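Local coordinates for plasmin and fibronectin-binding protein A (Streptococcus pneumoniae, PDB 4MR0) that acts as a surface adhesin and invasin, binding human fibronectin, plasmin, plasminogen and serum albumin, at residues K444-E456 / E479-N491. Sequence-based numbering, arbitrary orientation.
Sequences KTKAIRVAKDSAE and EQPNIELLRVSDN
Arg449 and Glu484 lie side by side and point the same way from neighbouring parallel strands, 448-451 and 483-486. Their pairing puts both side chains on one face of the sheet. Similar first torsions, with CG opposite the backbone N (chi1 177° and 160°), then let the chains run alongside each other. Arg449 NE forms a salt bridge to Glu484 OE1 at 3.0 Å. As a hydrogen bond it is weak and bent, and the guanidinium and carboxylate planes stand 78° apart. Lys446 crosses Glu484 at a slant, and its NZ forms a salt bridge, also a weak hydrogen bond, to the same OE1. Glu484 OE2 takes a 2.7 Å bond from water 1, which accepts from Arg449 NH2. Arg449 NH1 and NH2 both grip Asp453 OD2, from one face of the carboxylate; NH1 also bonds to Asn414 OD1 on strand 410-415, the next strand of the sheet.

Further along, Arg487 NH1 donates to Lys452 O at 2.8 Å, in the carbonyl plane. Ala455 N sits over the centre of one guanidinium face, and Leu486 CD1 lies over the opposite face, toward its rim. At the other end, Lys444 NZ bridges to Glu479 OE2 on its syn side, 3.1 Å away.

Regular parallel backbone bonds join the strands, such as Glu484 N to Ile448 O at 2.9 Å. On the other face, Val450 CB packs on Leu485 CD2 at 3.9 Å, and Ile448 on Ile483. Back on the face of Arg449, Ala451 CB and Leu486 CB are tight at 3.4 Å.

These are adjacent rungs of a right-handed parallel beta-helix, as in the pectate lyase-like clan. Ile448, Val450, Ile483 and Leu485 face the core, while on the outer face one carboxylate oxygen shared by two cations probably keeps Glu484 ionised.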
ATOM      1  N   LYS A 444      14.461  13.986  -5.439  1.00 30.17           N
ATOM      2  CA  LYS A 444      13.877  14.046  -4.102  1.00 28.51           C
ATOM      3  C   LYS A 444      13.335  12.699  -3.632  1.00 28.28           C
ATOM      4  O   LYS A 444      12.780  12.599  -2.536  1.00 27.05           O
ATOM      5  CB  LYS A 444      12.741  15.073  -4.064  1.00 31.17           C
ATOM      6  CG  LYS A 444      13.185  16.530  -4.112  1.00 31.63           C
ATOM      7  CD  LYS A 444      11.974  17.454  -4.120  1.00 32.87           C
ATOM      8  CE  LYS A 444      12.316  18.831  -3.564  1.00 35.11           C
ATOM      9  NZ  LYS A 444      13.406  19.492  -4.331  1.00 33.90           N
ATOM     10  N   THR A 445      13.496  11.666  -4.453  1.00 27.61           N
ATOM     11  CA  THR A 445      12.990  10.343  -4.098  1.00 26.69           C
ATOM     12  C   THR A 445      14.040   9.379  -3.558  1.00 26.03           C
ATOM     13  O   THR A 445      15.086   9.152  -4.166  1.00 25.04           O
ATOM     14  CB  THR A 445      12.269   9.677  -5.300  1.00 27.15           C
ATOM     15  OG1 THR A 445      11.047  10.378  -5.567  1.00 28.00           O
ATOM     16  CG2 THR A 445      11.939   8.220  -4.997  1.00 27.02           C
ATOM     17  N   LYS A 446      13.728   8.819  -2.397  1.00 27.78           N
ATOM     18  CA  LYS A 446      14.576   7.858  -1.710  1.00 26.64           C
ATOM     19  C   LYS A 446      14.032   6.484  -2.103  1.00 26.09           C
ATOM     20  O   LYS A 446      12.816   6.293  -2.170  1.00 27.83           O
ATOM     21  CB  LYS A 446      14.441   8.073  -0.202  1.00 28.32           C
ATOM     22  CG  LYS A 446      15.501   7.405   0.652  1.00 31.45           C
ATOM     23  CD  LYS A 446      15.168   7.591   2.129  1.00 32.76           C
ATOM     24  CE  LYS A 446      16.254   8.373   2.858  1.00 34.70           C
ATOM     25  NZ  LYS A 446      15.744   9.666   3.382  1.00 35.62           N
ATOM     26  N   ALA A 447      14.916   5.528  -2.371  1.00 23.84           N
ATOM     27  CA  ALA A 447      14.462   4.198  -2.762  1.00 19.08           C
ATOM     28  C   ALA A 447      13.889   3.422  -1.581  1.00 18.25           C
ATOM     29  O   ALA A 447      12.726   3.022  -1.588  1.00 17.11           O
ATOM     30  CB  ALA A 447      15.615   3.411  -3.380  1.00 17.70           C
ATOM     31  N   ILE A 448      14.716   3.228  -0.564  1.00 16.93           N
ATOM     32  CA  ILE A 448      14.331   2.460   0.610  1.00 18.97           C
ATOM     33  C   ILE A 448      14.572   3.174   1.921  1.00 18.93           C
ATOM     34  O   ILE A 448      15.625   3.783   2.129  1.00 18.10           O
ATOM     35  CB  ILE A 448      15.120   1.130   0.663  1.00 16.69           C
ATOM     36  CG1 ILE A 448      14.859   0.321  -0.604  1.00 18.05           C
ATOM     37  CG2 ILE A 448      14.740   0.346   1.904  1.00 18.48           C
ATOM     38  CD1 ILE A 448      15.766  -0.896  -0.751  1.00 17.61           C
ATOM     39  N   ARG A 449      13.601   3.054   2.822  1.00 18.83           N
ATOM     40  CA  ARG A 449      13.691   3.659   4.139  1.00 18.64           C
ATOM     41  C   ARG A 449      13.018   2.771   5.186  1.00 18.44           C
ATOM     42  O   ARG A 449      11.890   2.317   4.990  1.00 19.46           O
ATOM     43  CB  ARG A 449      13.018   5.036   4.125  1.00 18.54           C
ATOM     44  CG  ARG A 449      12.980   5.730   5.467  1.00 21.71           C
ATOM     45  CD  ARG A 449      12.408   7.135   5.328  1.00 23.78           C
ATOM     46  NE  ARG A 449      12.565   7.906   6.559  1.00 24.40           N
ATOM     47  CZ  ARG A 449      11.765   7.814   7.614  1.00 25.31           C
ATOM     48  NH1 ARG A 449      10.727   6.985   7.602  1.00 25.89           N
ATOM     49  NH2 ARG A 449      12.009   8.553   8.686  1.00 25.99           N
ATOM     50  N   VAL A 450      13.724   2.515   6.283  1.00 17.88           N
ATOM     51  CA  VAL A 450      13.196   1.723   7.391  1.00 17.72           C
ATOM     52  C   VAL A 450      13.620   2.512   8.611  1.00 21.34           C
ATOM     53  O   VAL A 450      14.817   2.733   8.828  1.00 22.40           O
ATOM     54  CB  VAL A 450      13.820   0.310   7.469  1.00 18.47           C
ATOM     55  CG1 VAL A 450      13.327  -0.412   8.723  1.00 15.84           C
ATOM     56  CG2 VAL A 450      13.442  -0.491   6.239  1.00 15.69           C
ATOM     57  N   ALA A 451      12.661   2.949   9.419  1.00 21.20           N
ATOM     58  CA  ALA A 451      13.061   3.752  10.554  1.00 23.28           C
ATOM     59  C   ALA A 451      12.141   3.861  11.746  1.00 24.16           C
ATOM     60  O   ALA A 451      10.953   3.546  11.683  1.00 22.41           O
ATOM     61  CB  ALA A 451      13.376   5.158  10.055  1.00 23.43           C
ATOM     62  N   LYS A 452      12.743   4.287  12.853  1.00 26.56           N
ATOM     63  CA  LYS A 452      12.011   4.602  14.066  1.00 26.27           C
ATOM     64  C   LYS A 452      12.374   6.079  14.032  1.00 26.99           C
ATOM     65  O   LYS A 452      13.392   6.505  14.586  1.00 28.11           O
ATOM     66  CB  LYS A 452      12.580   3.934  15.313  1.00 26.05           C
ATOM     67  CG  LYS A 452      11.659   4.178  16.507  1.00 27.21           C
ATOM     68  CD  LYS A 452      12.088   3.476  17.769  1.00 26.79           C
ATOM     69  CE  LYS A 452      13.334   4.100  18.364  1.00 26.68           C
ATOM     70  NZ  LYS A 452      13.556   3.574  19.737  1.00 26.35           N
ATOM     71  N   ASP A 453      11.546   6.827  13.311  1.00 27.46           N
ATOM     72  CA  ASP A 453      11.718   8.252  13.054  1.00 29.31           C
ATOM     73  C   ASP A 453      12.175   9.150  14.197  1.00 30.14           C
ATOM     74  O   ASP A 453      12.790  10.186  13.951  1.00 31.52           O
ATOM     75  CB  ASP A 453      10.430   8.806  12.433  1.00 29.17           C
ATOM     76  CG  ASP A 453       9.823   7.852  11.411  1.00 29.30           C
ATOM     77  OD1 ASP A 453       9.309   6.790  11.824  1.00 25.94           O
ATOM     78  OD2 ASP A 453       9.872   8.155  10.199  1.00 30.10           O
ATOM     79  N   SER A 454      11.889   8.764  15.433  1.00 30.54           N
ATOM     80  CA  SER A 454      12.294   9.572  16.575  1.00 31.76           C
ATOM     81  C   SER A 454      12.863   8.754  17.727  1.00 32.21           C
ATOM     82  O   SER A 454      12.368   7.671  18.048  1.00 32.04           O
ATOM     83  CB  SER A 454      11.109  10.402  17.082  1.00 33.85           C
ATOM     84  OG  SER A 454      11.435  11.073  18.292  1.00 35.00           O
ATOM     85  N   ALA A 455      13.909   9.286  18.351  1.00 32.99           N
ATOM     86  CA  ALA A 455      14.545   8.629  19.484  1.00 32.50           C
ATOM     87  C   ALA A 455      13.563   8.600  20.650  1.00 33.46           C
ATOM     88  O   ALA A 455      13.730   7.837  21.604  1.00 32.41           O
ATOM     89  CB  ALA A 455      15.806   9.384  19.881  1.00 32.60           C
ATOM     90  N   GLU A 456      12.530   9.435  20.563  1.00 34.56           N
ATOM     91  CA  GLU A 456      11.523   9.514  21.614  1.00 35.87           C
ATOM     92  C   GLU A 456      10.513   8.369  21.596  1.00 34.76           C
ATOM     93  O   GLU A 456       9.830   8.134  22.593  1.00 33.53           O
ATOM     94  CB  GLU A 456      10.776  10.852  21.539  1.00 40.13           C
ATOM     95  CG  GLU A 456      11.604  12.057  21.965  1.00 44.55           C
ATOM     96  CD  GLU A 456      10.748  13.283  22.236  1.00 46.81           C
ATOM     97  OE1 GLU A 456      10.180  13.845  21.276  1.00 48.14           O
ATOM     98  OE2 GLU A 456      10.638  13.679  23.419  1.00 48.89           O
ATOM     99  N   GLU A 479      19.117  14.634  -3.547  1.00 38.70           N
ATOM    100  CA  GLU A 479      19.067  15.324  -2.265  1.00 36.90           C
ATOM    101  C   GLU A 479      19.068  14.451  -1.011  1.00 35.18           C
ATOM    102  O   GLU A 479      18.939  14.968   0.099  1.00 34.20           O
ATOM    103  CB  GLU A 479      17.848  16.241  -2.240  1.00 36.96           C
ATOM    104  CG  GLU A 479      17.918  17.354  -3.262  1.00 38.77           C
ATOM    105  CD  GLU A 479      16.583  18.033  -3.472  1.00 39.45           C
ATOM    106  OE1 GLU A 479      15.904  18.345  -2.469  1.00 38.70           O
ATOM    107  OE2 GLU A 479      16.216  18.260  -4.645  1.00 41.66           O
ATOM    108  N   GLN A 480      19.195  13.139  -1.173  1.00 33.62           N
ATOM    109  CA  GLN A 480      19.227  12.250  -0.015  1.00 32.05           C
ATOM    110  C   GLN A 480      19.773  10.878  -0.400  1.00 30.52           C
ATOM    111  O   GLN A 480      19.935  10.575  -1.584  1.00 29.33           O
ATOM    112  CB  GLN A 480      17.831  12.108   0.615  1.00 33.11           C
ATOM    113  CG  GLN A 480      16.819  11.353  -0.221  1.00 32.48           C
ATOM    114  CD  GLN A 480      16.443  12.097  -1.477  1.00 32.71           C
ATOM    115  OE1 GLN A 480      16.669  11.616  -2.585  1.00 33.30           O
ATOM    116  NE2 GLN A 480      15.867  13.285  -1.312  1.00 31.05           N
ATOM    117  N   PRO A 481      20.066  10.033   0.601  1.00 29.24           N
ATOM    118  CA  PRO A 481      20.604   8.685   0.380  1.00 27.41           C
ATOM    119  C   PRO A 481      19.656   7.761  -0.380  1.00 26.64           C
ATOM    120  O   PRO A 481      18.450   8.013  -0.457  1.00 26.20           O
ATOM    121  CB  PRO A 481      20.865   8.178   1.798  1.00 28.90           C
ATOM    122  CG  PRO A 481      21.032   9.437   2.606  1.00 29.79           C
ATOM    123  CD  PRO A 481      19.954  10.313   2.042  1.00 29.75           C
ATOM    124  N   ASN A 482      20.212   6.689  -0.939  1.00 24.70           N
ATOM    125  CA  ASN A 482      19.418   5.715  -1.676  1.00 23.14           C
ATOM    126  C   ASN A 482      18.747   4.765  -0.689  1.00 22.00           C
ATOM    127  O   ASN A 482      17.589   4.385  -0.865  1.00 21.16           O
ATOM    128  CB  ASN A 482      20.301   4.927  -2.644  1.00 23.60           C
ATOM    129  CG  ASN A 482      20.650   5.715  -3.897  1.00 28.04           C
ATOM    130  OD1 ASN A 482      21.826   5.958  -4.190  1.00 29.71           O
ATOM    131  ND2 ASN A 482      19.628   6.117  -4.646  1.00 25.01           N
ATOM    132  N   ILE A 483      19.475   4.398   0.360  1.00 20.60           N
ATOM    133  CA  ILE A 483      18.954   3.492   1.378  1.00 21.38           C
ATOM    134  C   ILE A 483      19.234   4.032   2.775  1.00 22.68           C
ATOM    135  O   ILE A 483      20.393   4.215   3.163  1.00 21.57           O
ATOM    136  CB  ILE A 483      19.596   2.093   1.256  1.00 20.79           C
ATOM    137  CG1 ILE A 483      19.292   1.505  -0.125  1.00 20.90           C
ATOM    138  CG2 ILE A 483      19.083   1.176   2.377  1.00 20.35           C
ATOM    139  CD1 ILE A 483      19.961   0.172  -0.386  1.00 20.07           C
ATOM    140  N   GLU A 484      18.165   4.281   3.528  1.00 21.98           N
ATOM    141  CA  GLU A 484      18.278   4.797   4.882  1.00 23.50           C
ATOM    142  C   GLU A 484      17.729   3.821   5.912  1.00 23.26           C
ATOM    143  O   GLU A 484      16.602   3.336   5.795  1.00 22.52           O
ATOM    144  CB  GLU A 484      17.535   6.131   5.020  1.00 25.70           C
ATOM    145  CG  GLU A 484      17.204   6.479   6.470  1.00 30.64           C
ATOM    146  CD  GLU A 484      16.418   7.767   6.614  1.00 34.73           C
ATOM    147  OE1 GLU A 484      15.469   7.984   5.826  1.00 35.12           O
ATOM    148  OE2 GLU A 484      16.741   8.556   7.527  1.00 36.42           O
ATOM    149  N   LEU A 485      18.538   3.550   6.928  1.00 21.81           N
ATOM    150  CA  LEU A 485      18.163   2.659   8.014  1.00 22.07           C
ATOM    151  C   LEU A 485      18.390   3.463   9.280  1.00 22.83           C
ATOM    152  O   LEU A 485      19.532   3.726   9.672  1.00 23.42           O
ATOM    153  CB  LEU A 485      19.033   1.405   7.974  1.00 21.04           C
ATOM    154  CG  LEU A 485      18.707   0.648   6.683  1.00 21.23           C
ATOM    155  CD1 LEU A 485      19.934  -0.003   6.106  1.00 21.46           C
ATOM    156  CD2 LEU A 485      17.602  -0.361   6.972  1.00 22.29           C
ATOM    157  N   LEU A 486      17.287   3.857   9.908  1.00 21.81           N
ATOM    158  CA  LEU A 486      17.328   4.684  11.101  1.00 21.36           C
ATOM    159  C   LEU A 486      16.768   4.023  12.355  1.00 21.73           C
ATOM    160  O   LEU A 486      15.609   3.611  12.396  1.00 19.75           O
ATOM    161  CB  LEU A 486      16.575   5.991  10.824  1.00 22.87           C
ATOM    162  CG  LEU A 486      16.422   7.003  11.963  1.00 23.36           C
ATOM    163  CD1 LEU A 486      17.793   7.524  12.401  1.00 23.57           C
ATOM    164  CD2 LEU A 486      15.543   8.153  11.485  1.00 23.52           C
ATOM    165  N   ARG A 487      17.621   3.940  13.373  1.00 21.49           N
ATOM    166  CA  ARG A 487      17.290   3.369  14.669  1.00 21.41           C
ATOM    167  C   ARG A 487      16.723   1.958  14.707  1.00 21.60           C
ATOM    168  O   ARG A 487      15.729   1.699  15.393  1.00 22.43           O
ATOM    169  CB  ARG A 487      16.358   4.308  15.438  1.00 25.19           C
ATOM    170  CG  ARG A 487      16.963   5.670  15.685  1.00 27.68           C
ATOM    171  CD  ARG A 487      16.201   6.456  16.738  1.00 29.43           C
ATOM    172  NE  ARG A 487      16.657   7.841  16.744  1.00 29.72           N
ATOM    173  CZ  ARG A 487      16.260   8.757  15.870  1.00 31.59           C
ATOM    174  NH1 ARG A 487      15.385   8.443  14.927  1.00 32.74           N
ATOM    175  NH2 ARG A 487      16.762   9.981  15.919  1.00 32.58           N
ATOM    176  N   VAL A 488      17.357   1.046  13.978  1.00 21.55           N
ATOM    177  CA  VAL A 488      16.940  -0.350  13.995  1.00 21.31           C
ATOM    178  C   VAL A 488      17.610  -0.902  15.256  1.00 22.01           C
ATOM    179  O   VAL A 488      18.830  -0.797  15.424  1.00 22.42           O
ATOM    180  CB  VAL A 488      17.433  -1.103  12.735  1.00 22.09           C
ATOM    181  CG1 VAL A 488      17.037  -2.571  12.812  1.00 19.91           C
ATOM    182  CG2 VAL A 488      16.834  -0.465  11.489  1.00 20.46           C
ATOM    183  N   SER A 489      16.805  -1.479  16.139  1.00 21.19           N
ATOM    184  CA  SER A 489      17.278  -1.996  17.419  1.00 22.74           C
ATOM    185  C   SER A 489      18.061  -3.297  17.428  1.00 21.75           C
ATOM    186  O   SER A 489      18.824  -3.552  18.360  1.00 21.03           O
ATOM    187  CB  SER A 489      16.095  -2.156  18.379  1.00 22.75           C
ATOM    188  OG  SER A 489      15.434  -0.924  18.594  1.00 29.34           O
ATOM    189  N   ASP A 490      17.871  -4.134  16.417  1.00 22.27           N
ATOM    190  CA  ASP A 490      18.572  -5.411  16.409  1.00 22.36           C
ATOM    191  C   ASP A 490      18.322  -6.173  15.121  1.00 21.25           C
ATOM    192  O   ASP A 490      17.317  -5.956  14.437  1.00 18.83           O
ATOM    193  CB  ASP A 490      18.100  -6.240  17.613  1.00 22.69           C
ATOM    194  CG  ASP A 490      19.046  -7.376  17.965  1.00 26.02           C
ATOM    195  OD1 ASP A 490      20.151  -7.463  17.384  1.00 25.32           O
ATOM    196  OD2 ASP A 490      18.679  -8.183  18.849  1.00 27.15           O
ATOM    197  N   ASN A 491      19.254  -7.066  14.800  1.00 20.06           N
ATOM    198  CA  ASN A 491      19.172  -7.901  13.611  1.00 19.52           C
ATOM    199  C   ASN A 491      18.901  -7.166  12.306  1.00 19.18           C
ATOM    200  O   ASN A 491      17.884  -7.390  11.649  1.00 19.59           O
ATOM    201  CB  ASN A 491      18.129  -9.002  13.826  1.00 22.91           C
ATOM    202  CG  ASN A 491      18.569 -10.014  14.871  1.00 23.57           C
ATOM    203  OD1 ASN A 491      19.659 -10.583  14.773  1.00 26.03           O
ATOM    204  ND2 ASN A 491      17.728 -10.245  15.874  1.00 24.98           N
TER
HETATM  205  O   HOH W   1      14.468   9.950   8.031  1.00 36.96           O